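Local coordinates for protein putidaredoxin reductase (Pseudomonas putida, PDB 1Q1R) that probably uses its FAD to pass electrons from NADH to putidaredoxin, which in turn reduces cytochrome P450cam, at residues S362-Q367 with N399-E404; F383-Q388 with E410-A415; R393-P398 with A417-A422. All blocks are in the same frame, centred on the assembly; numbering follows the deposited sequence.

Contact 1 of 3, residues S362-Q367 with N399-E404; sequences SVFYLQ and NLLGDE
Leu401 lies over one face of the Phe364 ring, where the short helix 398-401 packs on the five-stranded antiparallel sheet of the C-terminal domain, in a reductase of the glutathione reductase fold. Outward from its backbone, Leu401 first brings CB above the aromatic plane, about 4.2 Å up and displaced toward the rim. With CG anti to the carbonyl carbon (chi1 -66°), the isobutyl group runs on across the ring, and its two methyls divide the work. CD1 sits 4.1 Å from Phe364 CD2 and equally close to Phe364 CG, at the root of the ring. CD2 approaches farther out, 4.1 Å from Phe364 CE2. CD1 has a second neighbour as well: Leu366 CD2, at 4.3 Å, two residues along the strand. Phe364 and Leu366 project from the same face of strand 360-367, so together they receive a single leucine. All three side chains are buried, and dispersion and exclusion of water hold them together. Around them, Val374 of the adjoining strand and Leu408 of the last helix also touch the Phe364 ring, while Leu401 reaches Val371 and Leu408. The Leu401 carbonyl comes to the ring too: it takes a hydrogen bond from Arg353 NH1, and Leu401 O lies 4.0 Å from Phe364 CE1.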
loop_
_atom_site.group_PDB
_atom_site.type_symbol
_atom_site.label_atom_id
_atom_site.label_comp_id
_atom_site.label_asym_id
_atom_site.label_seq_id
_atom_site.Cartn_x
_atom_site.Cartn_y
_atom_site.Cartn_z
ATOM N N SER A 362 -3.679 -21.720 -3.920
ATOM C CA SER A 362 -3.595 -20.598 -4.839
ATOM C C SER A 362 -4.990 -20.414 -5.418
ATOM O O SER A 362 -5.689 -21.392 -5.691
ATOM C CB SER A 362 -2.599 -20.885 -5.959
ATOM O OG SER A 362 -1.288 -21.034 -5.443
ATOM N N VAL A 363 -5.399 -19.165 -5.591
ATOM C CA VAL A 363 -6.714 -18.875 -6.138
ATOM C C VAL A 363 -6.537 -18.081 -7.421
ATOM O O VAL A 363 -5.968 -16.979 -7.416
ATOM C CB VAL A 363 -7.574 -18.057 -5.138
ATOM C CG1 VAL A 363 -8.981 -17.866 -5.688
ATOM C CG2 VAL A 363 -7.633 -18.776 -3.797
ATOM N N PHE A 364 -7.010 -18.652 -8.523
ATOM C CA PHE A 364 -6.896 -17.998 -9.819
ATOM C C PHE A 364 -8.171 -17.243 -10.165
ATOM O O PHE A 364 -9.262 -17.801 -10.122
ATOM C CB PHE A 364 -6.592 -19.034 -10.914
ATOM C CG PHE A 364 -5.285 -19.756 -10.725
ATOM C CD1 PHE A 364 -5.182 -20.821 -9.835
ATOM C CD2 PHE A 364 -4.144 -19.345 -11.413
ATOM C CE1 PHE A 364 -3.963 -21.465 -9.630
ATOM C CE2 PHE A 364 -2.921 -19.982 -11.214
ATOM C CZ PHE A 364 -2.829 -21.041 -10.320
ATOM N N TYR A 365 -8.026 -15.966 -10.500
ATOM C CA TYR A 365 -9.167 -15.136 -10.875
ATOM C C TYR A 365 -9.195 -15.029 -12.393
ATOM O O TYR A 365 -8.249 -14.527 -13.002
ATOM C CB TYR A 365 -9.046 -13.740 -10.257
ATOM C CG TYR A 365 -9.131 -13.737 -8.748
ATOM C CD1 TYR A 365 -8.087 -14.234 -7.968
ATOM C CD2 TYR A 365 -10.270 -13.263 -8.100
ATOM C CE1 TYR A 365 -8.175 -14.262 -6.579
ATOM C CE2 TYR A 365 -10.368 -13.284 -6.712
ATOM C CZ TYR A 365 -9.321 -13.785 -5.959
ATOM O OH TYR A 365 -9.425 -13.813 -4.587
ATOM N N LEU A 366 -10.278 -15.505 -13.002
ATOM C CA LEU A 366 -10.399 -15.472 -14.453
ATOM C C LEU A 366 -11.604 -14.702 -14.976
ATOM O O LEU A 366 -12.635 -14.587 -14.314
ATOM C CB LEU A 366 -10.463 -16.899 -15.020
ATOM C CG LEU A 366 -9.293 -17.863 -14.802
ATOM C CD1 LEU A 366 -9.276 -18.343 -13.360
ATOM C CD2 LEU A 366 -9.429 -19.048 -15.750
ATOM N N GLN A 367 -11.442 -14.172 -16.182
ATOM C CA GLN A 367 -12.497 -13.460 -16.885
ATOM C C GLN A 367 -12.522 -14.244 -18.187
ATOM O O GLN A 367 -11.782 -13.944 -19.123
ATOM C CB GLN A 367 -12.106 -12.010 -17.153
ATOM C CG GLN A 367 -13.241 -11.188 -17.731
ATOM C CD GLN A 367 -12.839 -9.760 -18.036
ATOM O OE1 GLN A 367 -13.688 -8.915 -18.320
ATOM N NE2 GLN A 367 -11.542 -9.484 -17.987
ATOM N N ASN A 399 -9.026 -25.510 -17.181
ATOM C CA ASN A 399 -9.432 -26.792 -16.621
ATOM C C ASN A 399 -8.335 -27.580 -15.904
ATOM O O ASN A 399 -8.610 -28.613 -15.305
ATOM C CB ASN A 399 -10.082 -27.658 -17.709
ATOM C CG ASN A 399 -11.296 -26.984 -18.337
ATOM O OD1 ASN A 399 -12.037 -26.260 -17.663
ATOM N ND2 ASN A 399 -11.510 -27.223 -19.629
ATOM N N LEU A 400 -7.097 -27.097 -15.951
ATOM C CA LEU A 400 -6.013 -27.793 -15.262
ATOM C C LEU A 400 -5.459 -26.980 -14.092
ATOM O O LEU A 400 -4.754 -27.511 -13.237
ATOM C CB LEU A 400 -4.879 -28.117 -16.232
ATOM C CG LEU A 400 -5.119 -29.197 -17.290
ATOM C CD1 LEU A 400 -3.885 -29.319 -18.170
ATOM C CD2 LEU A 400 -5.423 -30.523 -16.615
ATOM N N LEU A 401 -5.783 -25.693 -14.052
ATOM C CA LEU A 401 -5.276 -24.833 -12.988
ATOM C C LEU A 401 -5.590 -25.354 -11.583
ATOM O O LEU A 401 -4.771 -25.222 -10.673
ATOM C CB LEU A 401 -5.809 -23.406 -13.161
ATOM C CG LEU A 401 -5.326 -22.652 -14.404
ATOM C CD1 LEU A 401 -6.003 -21.284 -14.455
ATOM C CD2 LEU A 401 -3.806 -22.492 -14.374
ATOM N N GLY A 402 -6.763 -25.958 -11.412
ATOM C CA GLY A 402 -7.134 -26.477 -10.105
ATOM C C GLY A 402 -6.696 -27.911 -9.851
ATOM O O GLY A 402 -6.906 -28.447 -8.757
ATOM N N ASP A 403 -6.081 -28.529 -10.854
ATOM C CA ASP A 403 -5.615 -29.914 -10.755
ATOM C C ASP A 403 -4.202 -29.983 -10.179
ATOM O O ASP A 403 -3.222 -29.757 -10.890
ATOM C CB ASP A 403 -5.617 -30.565 -12.141
ATOM C CG ASP A 403 -5.392 -32.062 -12.081
ATOM O OD1 ASP A 403 -4.779 -32.541 -11.101
ATOM O OD2 ASP A 403 -5.820 -32.757 -13.024
ATOM N N GLU A 404 -4.096 -30.329 -8.903
ATOM C CA GLU A 404 -2.799 -30.400 -8.250
ATOM C C GLU A 404 -1.894 -31.547 -8.679
ATOM O O GLU A 404 -0.721 -31.588 -8.303
ATOM C CB GLU A 404 -2.984 -30.420 -6.735
ATOM C CG GLU A 404 -3.554 -29.117 -6.201
ATOM C CD GLU A 404 -3.391 -28.986 -4.711
ATOM O OE1 GLU A 404 -4.102 -29.696 -3.969
ATOM O OE2 GLU A 404 -2.541 -28.177 -4.285
#

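Contact 2 of 3, residues F383-Q388 with E410-A415; sequences FNQSKQ and EIIAAA
Ile412 reaches Gln385 because its CG1 stands anti to the carbonyl carbon (chi1 -67°) and the chain then continues extended (chi2 170°), driving CD1 straight out from helix 408-421 at the flank of helix 380-391. Gln388, one turn further along that helix, takes the other route: CG is anti to the backbone N (chi1 -177°) and the rest is fully extended, which carries its amide out beside the same isoleucine. This is helix-helix packing in the C-terminal domain: helix 380-391 lies on the antiparallel sheet, Ser386 touching Val341 and Val374, and helix 408-421 packs against it. Ile412 fits between two glutamines spaced three residues apart. Its CD1 presses against the base of the nearer one, 3.7 Å from Gln385 CB, and against the helix backbone itself, with Gln385 O also 3.7 Å from Ile412 CD1. The branch methyl meets the far amide: Gln388 OE1 is 4.1 Å from Ile412 CG2. The nearest CA atoms, those of Gln385 and Ile412, are 8.2 Å apart, so this one side chain spans most of the gap between the helices. Leu394 covers Ile412 from the loop that follows helix 380-391, and Gln385 also touches Leu408 and Lys409. Chemically the seam is mixed, one apolar side chain in van der Waals contact with two polar ones: Gln385 offers its CB and backbone carbonyl, Gln388 the end of its amide, whose OE1 has a weak hydrogen bond to Lys416 NZ.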
loop_
_atom_site.group_PDB
_atom_site.type_symbol
_atom_site.label_atom_id
_atom_site.label_comp_id
_atom_site.label_asym_id
_atom_site.label_seq_id
_atom_site.Cartn_x
_atom_site.Cartn_y
_atom_site.Cartn_z
ATOM N N PHE A 383 3.452 -18.561 -6.886
ATOM C CA PHE A 383 3.298 -17.113 -6.984
ATOM C C PHE A 383 4.218 -16.605 -8.099
ATOM O O PHE A 383 3.790 -15.889 -9.006
ATOM C CB PHE A 383 3.669 -16.430 -5.666
ATOM C CG PHE A 383 3.674 -14.931 -5.753
ATOM C CD1 PHE A 383 2.487 -14.231 -5.950
ATOM C CD2 PHE A 383 4.869 -14.223 -5.692
ATOM C CE1 PHE A 383 2.491 -12.845 -6.089
ATOM C CE2 PHE A 383 4.886 -12.838 -5.831
ATOM C CZ PHE A 383 3.692 -12.149 -6.032
ATOM N N ASN A 384 5.488 -16.980 -8.027
ATOM C CA ASN A 384 6.445 -16.561 -9.045
ATOM C C ASN A 384 6.000 -17.047 -10.422
ATOM O O ASN A 384 6.074 -16.313 -11.406
ATOM C CB ASN A 384 7.835 -17.105 -8.714
ATOM C CG ASN A 384 8.552 -16.273 -7.666
ATOM O OD1 ASN A 384 9.515 -16.729 -7.044
ATOM N ND2 ASN A 384 8.098 -15.039 -7.478
ATOM N N GLN A 385 5.519 -18.283 -10.491
ATOM C CA GLN A 385 5.061 -18.828 -11.763
ATOM C C GLN A 385 3.837 -18.069 -12.265
ATOM O O GLN A 385 3.680 -17.862 -13.467
ATOM C CB GLN A 385 4.736 -20.318 -11.617
ATOM C CG GLN A 385 5.938 -21.158 -11.223
ATOM C CD GLN A 385 5.582 -22.604 -10.943
ATOM O OE1 GLN A 385 4.677 -22.891 -10.159
ATOM N NE2 GLN A 385 6.304 -23.526 -11.575
ATOM N N SER A 386 2.979 -17.645 -11.341
ATOM C CA SER A 386 1.772 -16.913 -11.710
ATOM C C SER A 386 2.081 -15.527 -12.270
ATOM O O SER A 386 1.336 -15.016 -13.107
ATOM C CB SER A 386 0.826 -16.795 -10.511
ATOM O OG SER A 386 0.334 -18.070 -10.127
ATOM N N LYS A 387 3.168 -14.915 -11.807
ATOM C CA LYS A 387 3.560 -13.597 -12.305
ATOM C C LYS A 387 3.794 -13.703 -13.802
ATOM O O LYS A 387 3.381 -12.843 -14.578
ATOM C CB LYS A 387 4.864 -13.124 -11.661
ATOM C CG LYS A 387 4.764 -12.602 -10.249
ATOM C CD LYS A 387 6.142 -12.103 -9.829
ATOM C CE LYS A 387 6.112 -11.336 -8.528
ATOM N NZ LYS A 387 7.486 -10.882 -8.163
ATOM N N GLN A 388 4.475 -14.772 -14.193
ATOM C CA GLN A 388 4.790 -15.029 -15.590
ATOM C C GLN A 388 3.512 -15.187 -16.417
ATOM O O GLN A 388 3.404 -14.649 -17.518
ATOM C CB GLN A 388 5.649 -16.293 -15.683
ATOM C CG GLN A 388 6.116 -16.652 -17.079
ATOM C CD GLN A 388 6.927 -17.938 -17.104
ATOM O OE1 GLN A 388 7.451 -18.336 -18.149
ATOM N NE2 GLN A 388 7.033 -18.598 -15.950
ATOM N N GLU A 410 4.315 -27.251 -15.879
ATOM C CA GLU A 410 3.957 -27.947 -17.111
ATOM C C GLU A 410 2.757 -27.319 -17.806
ATOM O O GLU A 410 2.660 -27.354 -19.031
ATOM C CB GLU A 410 3.708 -29.433 -16.838
ATOM C CG GLU A 410 4.995 -30.210 -16.562
ATOM C CD GLU A 410 6.089 -29.932 -17.605
ATOM O OE1 GLU A 410 5.906 -30.283 -18.800
ATOM O OE2 GLU A 410 7.138 -29.355 -17.226
ATOM N N ILE A 411 1.849 -26.737 -17.029
ATOM C CA ILE A 411 0.683 -26.078 -17.604
ATOM C C ILE A 411 1.209 -24.869 -18.376
ATOM O O ILE A 411 0.753 -24.556 -19.482
ATOM C CB ILE A 411 -0.292 -25.608 -16.502
ATOM C CG1 ILE A 411 -0.839 -26.826 -15.748
ATOM C CG2 ILE A 411 -1.429 -24.800 -17.114
ATOM C CD1 ILE A 411 -1.700 -26.487 -14.539
ATOM N N ILE A 412 2.192 -24.202 -17.783
ATOM C CA ILE A 412 2.809 -23.038 -18.394
ATOM C C ILE A 412 3.584 -23.445 -19.642
ATOM O O ILE A 412 3.493 -22.791 -20.681
ATOM C CB ILE A 412 3.757 -22.346 -17.395
ATOM C CG1 ILE A 412 2.933 -21.746 -16.248
ATOM C CG2 ILE A 412 4.595 -21.288 -18.107
ATOM C CD1 ILE A 412 3.765 -21.240 -15.091
ATOM N N ALA A 413 4.337 -24.535 -19.541
ATOM C CA ALA A 413 5.117 -25.023 -20.671
ATOM C C ALA A 413 4.207 -25.268 -21.865
ATOM O O ALA A 413 4.508 -24.858 -22.988
ATOM C CB ALA A 413 5.841 -26.310 -20.290
ATOM N N ALA A 414 3.082 -25.926 -21.616
ATOM C CA ALA A 414 2.132 -26.227 -22.677
ATOM C C ALA A 414 1.597 -24.952 -23.327
ATOM O O ALA A 414 1.498 -24.868 -24.550
ATOM C CB ALA A 414 0.983 -27.057 -22.122
ATOM N N ALA A 415 1.248 -23.966 -22.505
ATOM C CA ALA A 415 0.724 -22.700 -23.009
ATOM C C ALA A 415 1.743 -22.013 -23.916
ATOM O O ALA A 415 1.401 -21.505 -24.982
ATOM C CB ALA A 415 0.350 -21.786 -21.845
#

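Contact 3 of 3, residues R393-P398 with A417-A422; sequences RLPVEP and AELSSA
An inverse gamma turn centred on Pro395 pushes the pyrrolidine ring against Leu419 and Glu418, on the last turns of the C-terminal helix 408-421. The turn belongs to the loop after helix 380-391, which ends in a Schellman motif: Arg393 is the C-prime residue with positive phi, and Leu394 N bonds back to Ile389 O. A weak bond from Val396 N to Leu394 O, 2.8 Å long, closes the gamma turn. Farther on, Glu397 is the N-cap of the next short helix, its OE2 bonded to Asn399 N. Within this framework Pro395 and Leu419 reach end-on toward each other. Leu419 CD2 is 3.8 Å from Pro395 CG and 3.9 Å from Pro395 CD, so one methyl covers the outer edge of the ring. The other methyl turns to the neighbouring leucine, Leu419 CD1 lying 4.3 Å from Leu394 CD2. Glu418 comes at the proline by another path. Its CG is anti to the backbone N (chi1 -170°) and its chain is extended, so it slides past the ring in the opposite direction until Glu418 OE1 is 4.0 Å from Pro395 CG. That is a van der Waals approach to C-H groups. The carboxylate of Glu397 is not close, with Glu397 OE1 6.8 Å from Glu418 OE2, so any repulsion between the two acids is probably slight. What remains is a small apolar patch of a proline and two leucines at a surface open to solvent, where the loop meets the helix end through van der Waals contact and the carboxylate lies beside it.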
loop_
_atom_site.group_PDB
_atom_site.type_symbol
_atom_site.label_atom_id
_atom_site.label_comp_id
_atom_site.label_asym_id
_atom_site.label_seq_id
_atom_site.Cartn_x
_atom_site.Cartn_y
_atom_site.Cartn_z
ATOM N N ARG A 393 0.698 -12.918 -20.445
ATOM C CA ARG A 393 -0.594 -13.304 -21.001
ATOM C C ARG A 393 -0.567 -14.734 -21.541
ATOM O O ARG A 393 -1.026 -14.992 -22.652
ATOM C CB ARG A 393 -0.971 -12.347 -22.133
ATOM C CG ARG A 393 -1.942 -11.253 -21.745
ATOM C CD ARG A 393 -3.315 -11.835 -21.436
ATOM N NE ARG A 393 -4.351 -10.807 -21.415
ATOM C CZ ARG A 393 -4.669 -10.050 -22.462
ATOM N NH1 ARG A 393 -4.031 -10.208 -23.617
ATOM N NH2 ARG A 393 -5.625 -9.137 -22.357
ATOM N N LEU A 394 -0.028 -15.662 -20.758
ATOM C CA LEU A 394 0.050 -17.051 -21.192
ATOM C C LEU A 394 -1.311 -17.741 -21.206
ATOM O O LEU A 394 -2.069 -17.667 -20.238
ATOM C CB LEU A 394 1.011 -17.835 -20.299
ATOM C CG LEU A 394 2.470 -17.380 -20.272
ATOM C CD1 LEU A 394 3.281 -18.357 -19.448
ATOM C CD2 LEU A 394 3.019 -17.301 -21.684
ATOM N N PRO A 395 -1.630 -18.432 -22.312
ATOM C CA PRO A 395 -2.899 -19.150 -22.480
ATOM C C PRO A 395 -2.973 -20.468 -21.707
ATOM O O PRO A 395 -3.189 -21.533 -22.294
ATOM C CB PRO A 395 -2.966 -19.361 -23.988
ATOM C CG PRO A 395 -1.529 -19.576 -24.343
ATOM C CD PRO A 395 -0.823 -18.497 -23.545
ATOM N N VAL A 396 -2.794 -20.404 -20.393
ATOM C CA VAL A 396 -2.851 -21.608 -19.575
ATOM C C VAL A 396 -4.252 -22.218 -19.601
ATOM O O VAL A 396 -5.250 -21.496 -19.602
ATOM C CB VAL A 396 -2.476 -21.314 -18.112
ATOM C CG1 VAL A 396 -1.011 -20.929 -18.019
ATOM C CG2 VAL A 396 -3.363 -20.203 -17.558
ATOM N N GLU A 397 -4.319 -23.546 -19.617
ATOM C CA GLU A 397 -5.593 -24.256 -19.642
ATOM C C GLU A 397 -6.344 -24.118 -18.322
ATOM O O GLU A 397 -5.931 -24.666 -17.304
ATOM C CB GLU A 397 -5.371 -25.742 -19.938
ATOM C CG GLU A 397 -6.651 -26.571 -19.877
ATOM C CD GLU A 397 -7.751 -25.995 -20.754
ATOM O OE1 GLU A 397 -7.509 -25.815 -21.968
ATOM O OE2 GLU A 397 -8.854 -25.720 -20.231
ATOM N N PRO A 398 -7.471 -23.397 -18.327
ATOM C CA PRO A 398 -8.257 -23.209 -17.105
ATOM C C PRO A 398 -8.621 -24.514 -16.400
ATOM O O PRO A 398 -8.525 -24.620 -15.175
ATOM C CB PRO A 398 -9.493 -22.463 -17.603
ATOM C CG PRO A 398 -8.962 -21.675 -18.757
ATOM C CD PRO A 398 -8.085 -22.682 -19.459
ATOM N N ALA A 417 4.271 -23.472 -25.508
ATOM C CA ALA A 417 4.498 -24.318 -26.678
ATOM C C ALA A 417 3.405 -24.145 -27.724
ATOM O O ALA A 417 3.644 -24.308 -28.926
ATOM C CB ALA A 417 4.577 -25.778 -26.257
ATOM N N GLU A 418 2.206 -23.821 -27.259
ATOM C CA GLU A 418 1.068 -23.632 -28.143
ATOM C C GLU A 418 1.247 -22.388 -29.007
ATOM O O GLU A 418 0.866 -22.375 -30.180
ATOM C CB GLU A 418 -0.206 -23.511 -27.314
ATOM C CG GLU A 418 -1.476 -23.560 -28.124
ATOM C CD GLU A 418 -2.702 -23.635 -27.242
ATOM O OE1 GLU A 418 -2.983 -22.648 -26.530
ATOM O OE2 GLU A 418 -3.375 -24.687 -27.256
ATOM N N LEU A 419 1.830 -21.350 -28.418
ATOM C CA LEU A 419 2.074 -20.094 -29.119
ATOM C C LEU A 419 3.112 -20.280 -30.227
ATOM O O LEU A 419 2.970 -19.746 -31.327
ATOM C CB LEU A 419 2.584 -19.034 -28.135
ATOM C CG LEU A 419 1.762 -18.735 -26.876
ATOM C CD1 LEU A 419 2.540 -17.788 -25.975
ATOM C CD2 LEU A 419 0.422 -18.127 -27.261
ATOM N N SER A 420 4.150 -21.053 -29.927
ATOM C CA SER A 420 5.238 -21.298 -30.868
ATOM C C SER A 420 4.929 -22.324 -31.954
ATOM O O SER A 420 5.447 -22.232 -33.067
ATOM C CB SER A 420 6.481 -21.756 -30.100
ATOM O OG SER A 420 6.763 -20.879 -29.022
ATOM N N SER A 421 4.085 -23.298 -31.631
ATOM C CA SER A 421 3.748 -24.360 -32.572
ATOM C C SER A 421 2.578 -24.043 -33.505
ATOM O O SER A 421 2.649 -24.303 -34.709
ATOM C CB SER A 421 3.459 -25.647 -31.798
ATOM O OG SER A 421 3.968 -26.772 -32.489
ATOM N N ALA A 422 1.502 -23.496 -32.947
ATOM C CA ALA A 422 0.327 -23.158 -33.738
ATOM C C ALA A 422 0.228 -21.648 -33.915
ATOM O O ALA A 422 0.986 -20.922 -33.232
ATOM C CB ALA A 422 -0.928 -23.683 -33.060
#

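All three contacts build the helical cover on one side of the C-terminal sheet, and their segments alternate along the chain, so each interlocks with the others. Contact 1 and contact 2 have centres 11 Å apart and meet where Leu400 O lies 3.5 Å from Ile411 CD1. Contacts 2 and 3, about 10 Å between centres, share helix 408-421; Leu394 CD1 packs 3.5 Å from Ile412 CG2. Contact 3 joins contact 1, about 15 Å away between centres, through Val396 CG2, 3.9 Å from Leu401 CD2. The FAD pocket draws its residues from positions 10 to 330, so none of these segments lines it.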